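Local coordinates for protein pyruvate kinase 1 (Trypanosoma brucei brucei, PDB 4KCT) that catalyses transfer of a phosphoryl group from phosphoenolpyruvate to ADP, giving pyruvate and ATP in the last step of glycolysis, and also decarboxylates oxaloacetate, at residues 90-101 against 117-128. Sequence-based numbering, arbitrary orientation.
Sequences IRTGLFKDGEVS and EKVGTKEKFYID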
ATOM      1  N   ILE A  90      15.597  14.794 -43.638  1.00 21.11           N
ATOM      2  CA  ILE A  90      16.340  14.101 -44.662  1.00 21.02           C
ATOM      3  C   ILE A  90      15.370  13.817 -45.783  1.00 21.94           C
ATOM      4  O   ILE A  90      14.243  13.362 -45.547  1.00 20.91           O
ATOM      5  CB  ILE A  90      16.899  12.765 -44.140  1.00 18.72           C
ATOM      6  CG1 ILE A  90      17.771  12.998 -42.906  1.00 20.54           C
ATOM      7  CG2 ILE A  90      17.634  12.019 -45.256  1.00 17.86           C
ATOM      8  CD1 ILE A  90      18.148  11.713 -42.184  1.00 21.53           C
ATOM      9  N   ARG A  91      15.784  14.122 -47.003  1.00 21.07           N
ATOM     10  CA  ARG A  91      14.953  13.877 -48.157  1.00 20.60           C
ATOM     11  C   ARG A  91      15.708  13.154 -49.252  1.00 20.47           C
ATOM     12  O   ARG A  91      16.962  13.168 -49.280  1.00 20.51           O
ATOM     13  CB  ARG A  91      14.353  15.199 -48.667  1.00 23.49           C
ATOM     14  CG  ARG A  91      13.261  15.764 -47.746  1.00 33.29           C
ATOM     15  CD  ARG A  91      12.697  17.086 -48.257  1.00 39.70           C
ATOM     16  NE  ARG A  91      13.772  18.009 -48.632  1.00 46.85           N
ATOM     17  CZ  ARG A  91      13.629  19.061 -49.446  1.00 56.48           C
ATOM     18  NH1 ARG A  91      14.687  19.803 -49.758  1.00 49.72           N
ATOM     19  NH2 ARG A  91      12.435  19.381 -49.938  1.00 50.35           N
ATOM     20  N   THR A  92      14.961  12.502 -50.152  1.00 17.80           N
ATOM     21  CA  THR A  92      15.523  11.993 -51.400  1.00 18.32           C
ATOM     22  C   THR A  92      15.952  13.166 -52.265  1.00 19.21           C
ATOM     23  O   THR A  92      15.516  14.304 -52.042  1.00 20.46           O
ATOM     24  CB  THR A  92      14.490  11.144 -52.195  1.00 20.68           C
ATOM     25  OG1 THR A  92      13.485  12.002 -52.754  1.00 19.54           O
ATOM     26  CG2 THR A  92      13.806  10.102 -51.287  1.00 20.08           C
ATOM     27  N   GLY A  93      16.692  12.867 -53.329  1.00 19.91           N
ATOM     28  CA  GLY A  93      16.825  13.781 -54.458  1.00 19.84           C
ATOM     29  C   GLY A  93      15.598  13.803 -55.360  1.00 24.32           C
ATOM     30  O   GLY A  93      14.490  13.430 -54.941  1.00 21.48           O
ATOM     31  N   LEU A  94      15.768  14.362 -56.553  1.00 22.06           N
ATOM     32  CA  LEU A  94      14.731  14.310 -57.589  1.00 26.25           C
ATOM     33  C   LEU A  94      14.851  13.027 -58.394  1.00 26.62           C
ATOM     34  O   LEU A  94      15.864  12.307 -58.308  1.00 26.60           O
ATOM     35  CB  LEU A  94      14.841  15.528 -58.539  1.00 30.16           C
ATOM     36  CG  LEU A  94      15.297  16.859 -57.931  1.00 29.10           C
ATOM     37  CD1 LEU A  94      15.559  17.916 -59.008  1.00 32.65           C
ATOM     38  CD2 LEU A  94      14.272  17.360 -56.932  1.00 30.39           C
ATOM     39  N   PHE A  95      13.842  12.781 -59.224  1.00 22.84           N
ATOM     40  CA  PHE A  95      13.779  11.618 -60.071  1.00 26.86           C
ATOM     41  C   PHE A  95      13.606  12.074 -61.517  1.00 29.04           C
ATOM     42  O   PHE A  95      12.959  13.084 -61.774  1.00 28.91           O
ATOM     43  CB  PHE A  95      12.590  10.751 -59.656  1.00 25.60           C
ATOM     44  CG  PHE A  95      12.749  10.137 -58.286  1.00 26.00           C
ATOM     45  CD1 PHE A  95      13.468   8.957 -58.122  1.00 24.53           C
ATOM     46  CD2 PHE A  95      12.301  10.806 -57.161  1.00 24.47           C
ATOM     47  CE1 PHE A  95      13.705   8.436 -56.864  1.00 24.72           C
ATOM     48  CE2 PHE A  95      12.552  10.305 -55.885  1.00 27.42           C
ATOM     49  CZ  PHE A  95      13.253   9.114 -55.740  1.00 27.74           C
ATOM     50  N   LYS A  96      14.186  11.338 -62.454  1.00 30.37           N
ATOM     51  CA  LYS A  96      13.864  11.543 -63.882  1.00 34.06           C
ATOM     52  C   LYS A  96      12.356  11.573 -64.127  1.00 37.38           C
ATOM     53  O   LYS A  96      11.594  10.829 -63.496  1.00 36.74           O
ATOM     54  CB  LYS A  96      14.497  10.461 -64.742  1.00 35.75           C
ATOM     55  CG  LYS A  96      16.009  10.423 -64.639  1.00 38.49           C
ATOM     56  CD  LYS A  96      16.614   9.700 -65.828  1.00 41.12           C
ATOM     57  CE  LYS A  96      18.102   9.512 -65.641  1.00 39.40           C
ATOM     58  NZ  LYS A  96      18.647   8.607 -66.680  1.00 41.52           N
ATOM     59  N   ASP A  97      11.925  12.465 -65.013  1.00 35.68           N
ATOM     60  CA  ASP A  97      10.498  12.625 -65.314  1.00 42.48           C
ATOM     61  C   ASP A  97       9.700  12.970 -64.083  1.00 37.79           C
ATOM     62  O   ASP A  97       8.485  13.029 -64.140  1.00 37.33           O
ATOM     63  CB  ASP A  97       9.914  11.356 -65.947  1.00 41.31           C
ATOM     64  CG  ASP A  97      10.696  10.903 -67.156  1.00 49.13           C
ATOM     65  OD1 ASP A  97      10.993  11.749 -68.030  1.00 49.35           O
ATOM     66  OD2 ASP A  97      11.072   9.719 -67.202  1.00 59.37           O
ATOM     67  N   GLY A  98      10.382  13.157 -62.957  1.00 33.55           N
ATOM     68  CA  GLY A  98       9.724  13.640 -61.750  1.00 32.34           C
ATOM     69  C   GLY A  98       8.974  12.561 -60.966  1.00 31.07           C
ATOM     70  O   GLY A  98       8.320  12.862 -59.973  1.00 30.18           O
ATOM     71  N   GLU A  99       9.098  11.306 -61.379  1.00 31.30           N
ATOM     72  CA  GLU A  99       8.431  10.206 -60.662  1.00 32.23           C
ATOM     73  C   GLU A  99       9.034   8.875 -61.039  1.00 35.45           C
ATOM     74  O   GLU A  99       9.420   8.672 -62.182  1.00 34.59           O
ATOM     75  CB  GLU A  99       6.929  10.184 -60.958  1.00 36.51           C
ATOM     76  CG  GLU A  99       6.577  10.054 -62.438  1.00 45.04           C
ATOM     77  CD  GLU A  99       5.067  10.071 -62.687  1.00 57.90           C
ATOM     78  OE1 GLU A  99       4.323   9.470 -61.872  1.00 54.56           O
ATOM     79  OE2 GLU A  99       4.622  10.703 -63.686  1.00 56.13           O
ATOM     80  N   VAL A 100       9.033   7.942 -60.094  1.00 33.74           N
ATOM     81  CA  VAL A 100       9.452   6.560 -60.351  1.00 34.73           C
ATOM     82  C   VAL A 100       8.576   5.617 -59.528  1.00 35.34           C
ATOM     83  O   VAL A 100       8.236   5.920 -58.380  1.00 30.58           O
ATOM     84  CB  VAL A 100      10.929   6.332 -59.939  1.00 37.84           C
ATOM     85  CG1 VAL A 100      11.218   4.851 -59.806  1.00 42.46           C
ATOM     86  CG2 VAL A 100      11.871   6.965 -60.957  1.00 39.98           C
ATOM     87  N   SER A 101       8.220   4.475 -60.109  1.00 32.81           N
ATOM     88  CA  SER A 101       7.409   3.481 -59.396  1.00 36.62           C
ATOM     89  C   SER A 101       8.202   2.220 -59.057  1.00 37.19           C
ATOM     90  O   SER A 101       8.945   1.700 -59.893  1.00 35.77           O
ATOM     91  CB  SER A 101       6.169   3.115 -60.216  1.00 38.91           C
ATOM     92  OG  SER A 101       5.279   4.209 -60.278  1.00 41.16           O
ATOM     93  N   GLU A 117      21.862  13.611 -57.356  1.00 25.84           N
ATOM     94  CA  GLU A 117      20.798  14.330 -56.669  1.00 27.29           C
ATOM     95  C   GLU A 117      19.589  14.592 -57.581  1.00 30.10           C
ATOM     96  O   GLU A 117      18.427  14.579 -57.126  1.00 25.83           O
ATOM     97  CB  GLU A 117      21.338  15.655 -56.127  1.00 30.54           C
ATOM     98  CG  GLU A 117      20.273  16.565 -55.562  1.00 33.33           C
ATOM     99  CD  GLU A 117      20.835  17.895 -55.111  1.00 44.42           C
ATOM    100  OE1 GLU A 117      22.038  18.155 -55.351  1.00 44.31           O
ATOM    101  OE2 GLU A 117      20.075  18.679 -54.510  1.00 42.99           O
ATOM    102  N   LYS A 118      19.852  14.875 -58.859  1.00 26.10           N
ATOM    103  CA  LYS A 118      18.786  15.342 -59.734  1.00 27.54           C
ATOM    104  C   LYS A 118      18.303  14.322 -60.741  1.00 27.19           C
ATOM    105  O   LYS A 118      17.411  14.617 -61.537  1.00 27.14           O
ATOM    106  CB  LYS A 118      19.167  16.666 -60.414  1.00 29.62           C
ATOM    107  CG  LYS A 118      19.458  17.778 -59.417  1.00 32.64           C
ATOM    108  CD  LYS A 118      19.788  19.082 -60.124  1.00 39.44           C
ATOM    109  CE  LYS A 118      20.325  20.128 -59.152  1.00 36.41           C
ATOM    110  NZ  LYS A 118      20.853  21.316 -59.892  1.00 40.34           N
ATOM    111  N   VAL A 119      18.820  13.100 -60.650  1.00 24.66           N
ATOM    112  CA  VAL A 119      18.594  12.083 -61.694  1.00 26.57           C
ATOM    113  C   VAL A 119      18.303  10.713 -61.100  1.00 26.63           C
ATOM    114  O   VAL A 119      18.801   9.693 -61.599  1.00 25.97           O
ATOM    115  CB  VAL A 119      19.830  11.896 -62.623  1.00 29.55           C
ATOM    116  CG1 VAL A 119      19.933  13.022 -63.616  1.00 30.04           C
ATOM    117  CG2 VAL A 119      21.101  11.756 -61.799  1.00 27.50           C
ATOM    118  N   GLY A 120      17.429  10.661 -60.101  1.00 24.15           N
ATOM    119  CA  GLY A 120      17.115   9.389 -59.493  1.00 22.34           C
ATOM    120  C   GLY A 120      16.307   8.505 -60.426  1.00 24.76           C
ATOM    121  O   GLY A 120      15.459   8.986 -61.199  1.00 26.75           O
ATOM    122  N   THR A 121      16.587   7.210 -60.376  1.00 26.34           N
ATOM    123  CA  THR A 121      15.873   6.245 -61.195  1.00 28.27           C
ATOM    124  C   THR A 121      15.435   5.077 -60.317  1.00 33.82           C
ATOM    125  O   THR A 121      15.716   5.055 -59.102  1.00 30.68           O
ATOM    126  CB  THR A 121      16.758   5.699 -62.328  1.00 30.73           C
ATOM    127  OG1 THR A 121      17.780   4.870 -61.772  1.00 27.85           O
ATOM    128  CG2 THR A 121      17.387   6.829 -63.112  1.00 30.50           C
ATOM    129  N   LYS A 122      14.735   4.120 -60.925  1.00 31.66           N
ATOM    130  CA  LYS A 122      14.431   2.837 -60.281  1.00 32.99           C
ATOM    131  C   LYS A 122      15.707   2.139 -59.797  1.00 31.71           C
ATOM    132  O   LYS A 122      15.660   1.352 -58.865  1.00 29.02           O
ATOM    133  CB  LYS A 122      13.708   1.926 -61.268  1.00 38.48           C
ATOM    134  CG  LYS A 122      12.607   1.084 -60.666  1.00 45.71           C
ATOM    135  CD  LYS A 122      11.658   0.598 -61.747  1.00 47.58           C
ATOM    136  CE  LYS A 122      10.821  -0.571 -61.258  1.00 57.96           C
ATOM    137  NZ  LYS A 122      10.705  -1.629 -62.303  1.00 66.34           N
ATOM    138  N   GLU A 123      16.831   2.404 -60.462  1.00 28.42           N
ATOM    139  CA  GLU A 123      18.096   1.699 -60.171  1.00 32.42           C
ATOM    140  C   GLU A 123      18.851   2.342 -59.013  1.00 28.79           C
ATOM    141  O   GLU A 123      19.652   1.687 -58.343  1.00 25.68           O
ATOM    142  CB  GLU A 123      19.017   1.702 -61.404  1.00 38.28           C
ATOM    143  CG  GLU A 123      18.813   0.531 -62.364  1.00 50.78           C
ATOM    144  CD  GLU A 123      17.494   0.617 -63.123  1.00 62.76           C
ATOM    145  OE1 GLU A 123      16.731  -0.370 -63.097  1.00 78.11           O
ATOM    146  OE2 GLU A 123      17.207   1.680 -63.727  1.00 65.98           O
ATOM    147  N   LYS A 124      18.775   3.665 -58.937  1.00 25.90           N
ATOM    148  CA  LYS A 124      19.631   4.410 -58.033  1.00 26.99           C
ATOM    149  C   LYS A 124      19.095   5.800 -57.788  1.00 21.36           C
ATOM    150  O   LYS A 124      18.671   6.486 -58.719  1.00 25.20           O
ATOM    151  CB  LYS A 124      21.039   4.490 -58.597  1.00 24.88           C
ATOM    152  CG  LYS A 124      22.004   5.272 -57.741  1.00 26.79           C
ATOM    153  CD  LYS A 124      23.379   5.189 -58.377  1.00 35.71           C
ATOM    154  CE  LYS A 124      24.472   5.103 -57.348  1.00 33.15           C
ATOM    155  NZ  LYS A 124      25.732   4.632 -57.982  1.00 40.53           N
ATOM    156  N   PHE A 125      19.021   6.191 -56.523  1.00 21.26           N
ATOM    157  CA  PHE A 125      18.623   7.553 -56.208  1.00 20.14           C
ATOM    158  C   PHE A 125      19.312   8.083 -54.958  1.00 20.80           C
ATOM    159  O   PHE A 125      19.948   7.330 -54.204  1.00 20.45           O
ATOM    160  CB  PHE A 125      17.084   7.685 -56.112  1.00 21.53           C
ATOM    161  CG  PHE A 125      16.476   6.994 -54.916  1.00 19.90           C
ATOM    162  CD1 PHE A 125      16.452   7.613 -53.673  1.00 18.54           C
ATOM    163  CD2 PHE A 125      15.867   5.743 -55.054  1.00 22.54           C
ATOM    164  CE1 PHE A 125      15.830   7.003 -52.576  1.00 19.71           C
ATOM    165  CE2 PHE A 125      15.231   5.132 -53.980  1.00 23.63           C
ATOM    166  CZ  PHE A 125      15.234   5.746 -52.724  1.00 21.45           C
ATOM    167  N   TYR A 126      19.215   9.388 -54.771  1.00 19.84           N
ATOM    168  CA  TYR A 126      20.058  10.104 -53.845  1.00 20.92           C
ATOM    169  C   TYR A 126      19.275  10.331 -52.528  1.00 21.08           C
ATOM    170  O   TYR A 126      18.061  10.588 -52.552  1.00 19.04           O
ATOM    171  CB  TYR A 126      20.429  11.449 -54.470  1.00 21.16           C
ATOM    172  CG  TYR A 126      21.078  12.429 -53.529  1.00 22.59           C
ATOM    173  CD1 TYR A 126      22.419  12.298 -53.183  1.00 21.46           C
ATOM    174  CD2 TYR A 126      20.394  13.583 -53.108  1.00 22.25           C
ATOM    175  CE1 TYR A 126      23.037  13.225 -52.362  1.00 22.63           C
ATOM    176  CE2 TYR A 126      21.032  14.557 -52.351  1.00 23.72           C
ATOM    177  CZ  TYR A 126      22.343  14.355 -51.959  1.00 26.41           C
ATOM    178  OH  TYR A 126      22.982  15.294 -51.205  1.00 29.79           O
ATOM    179  N   ILE A 127      19.983  10.274 -51.401  1.00 19.26           N
ATOM    180  CA  ILE A 127      19.431  10.718 -50.106  1.00 21.41           C
ATOM    181  C   ILE A 127      20.415  11.716 -49.493  1.00 23.49           C
ATOM    182  O   ILE A 127      21.630  11.504 -49.562  1.00 22.16           O
ATOM    183  CB  ILE A 127      19.211   9.501 -49.171  1.00 20.77           C
ATOM    184  CG1 ILE A 127      18.016   8.681 -49.657  1.00 22.14           C
ATOM    185  CG2 ILE A 127      18.983   9.943 -47.728  1.00 22.59           C
ATOM    186  CD1 ILE A 127      17.836   7.362 -48.903  1.00 22.29           C
ATOM    187  N   ASP A 128      19.910  12.867 -49.038  1.00 21.36           N
ATOM    188  CA  ASP A 128      20.769  14.023 -48.741  1.00 23.41           C
ATOM    189  C   ASP A 128      21.329  14.018 -47.310  1.00 25.19           C
ATOM    190  O   ASP A 128      21.557  15.068 -46.739  1.00 29.94           O
ATOM    191  CB  ASP A 128      20.035  15.348 -49.022  1.00 24.29           C
ATOM    192  CG  ASP A 128      18.847  15.597 -48.049  1.00 29.79           C
ATOM    193  OD1 ASP A 128      18.702  14.873 -47.042  1.00 27.01           O
ATOM    194  OD2 ASP A 128      18.076  16.534 -48.286  1.00 30.00           O
TER
HETATM  195  O   HOH W   1      16.531  17.624 -46.647  1.00 37.13           O
HETATM  196  O   HOH W   2      16.929  16.632 -51.316  1.00 34.57           O
HETATM  197  O   HOH W   3      18.003  11.306 -56.760  1.00 18.77           O
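Leu94 lies alongside Lys118, its CD1 3.9 Å from Lys118 CG, so an aliphatic branch meets the first methylenes of a long, exposed chain. The backbone of Leu94 is bonded at both ends: Leu94 N donates to Glu117 O (2.7 Å), and Leu94 O accepts from Gly120 N (2.9 Å). Lys96 continues the run, donating its backbone N-H to Gly120 O and laying its extended chain beside Thr121, with Lys96 CE 3.8 Å from Thr121 CG2. Glycine suits position 120, since a CB there would collide with Leu94 O and the Phe95 ring. Phe95 CE1 comes to 3.5 Å from Phe125 CB, the two ring planes inclined at 59°. At the other end Asp128 has its carboxylate swung back between its own N and carbonyl carbon (chi1 67°); Asp128 OD1 accepts a hydrogen bond from Arg91 N (3.0 Å) from above the carboxylate plane, while Asp128 N returns a bond to Arg91 O. A water joins Thr92 O to Asp128 OD2. The contact belongs to the small beta domain inserted in the barrel domain. Phe125 and Ile127 pack on strand 107-111, Ile90 and Thr92 on strand 177-179, and Phe95 on strand 170-173.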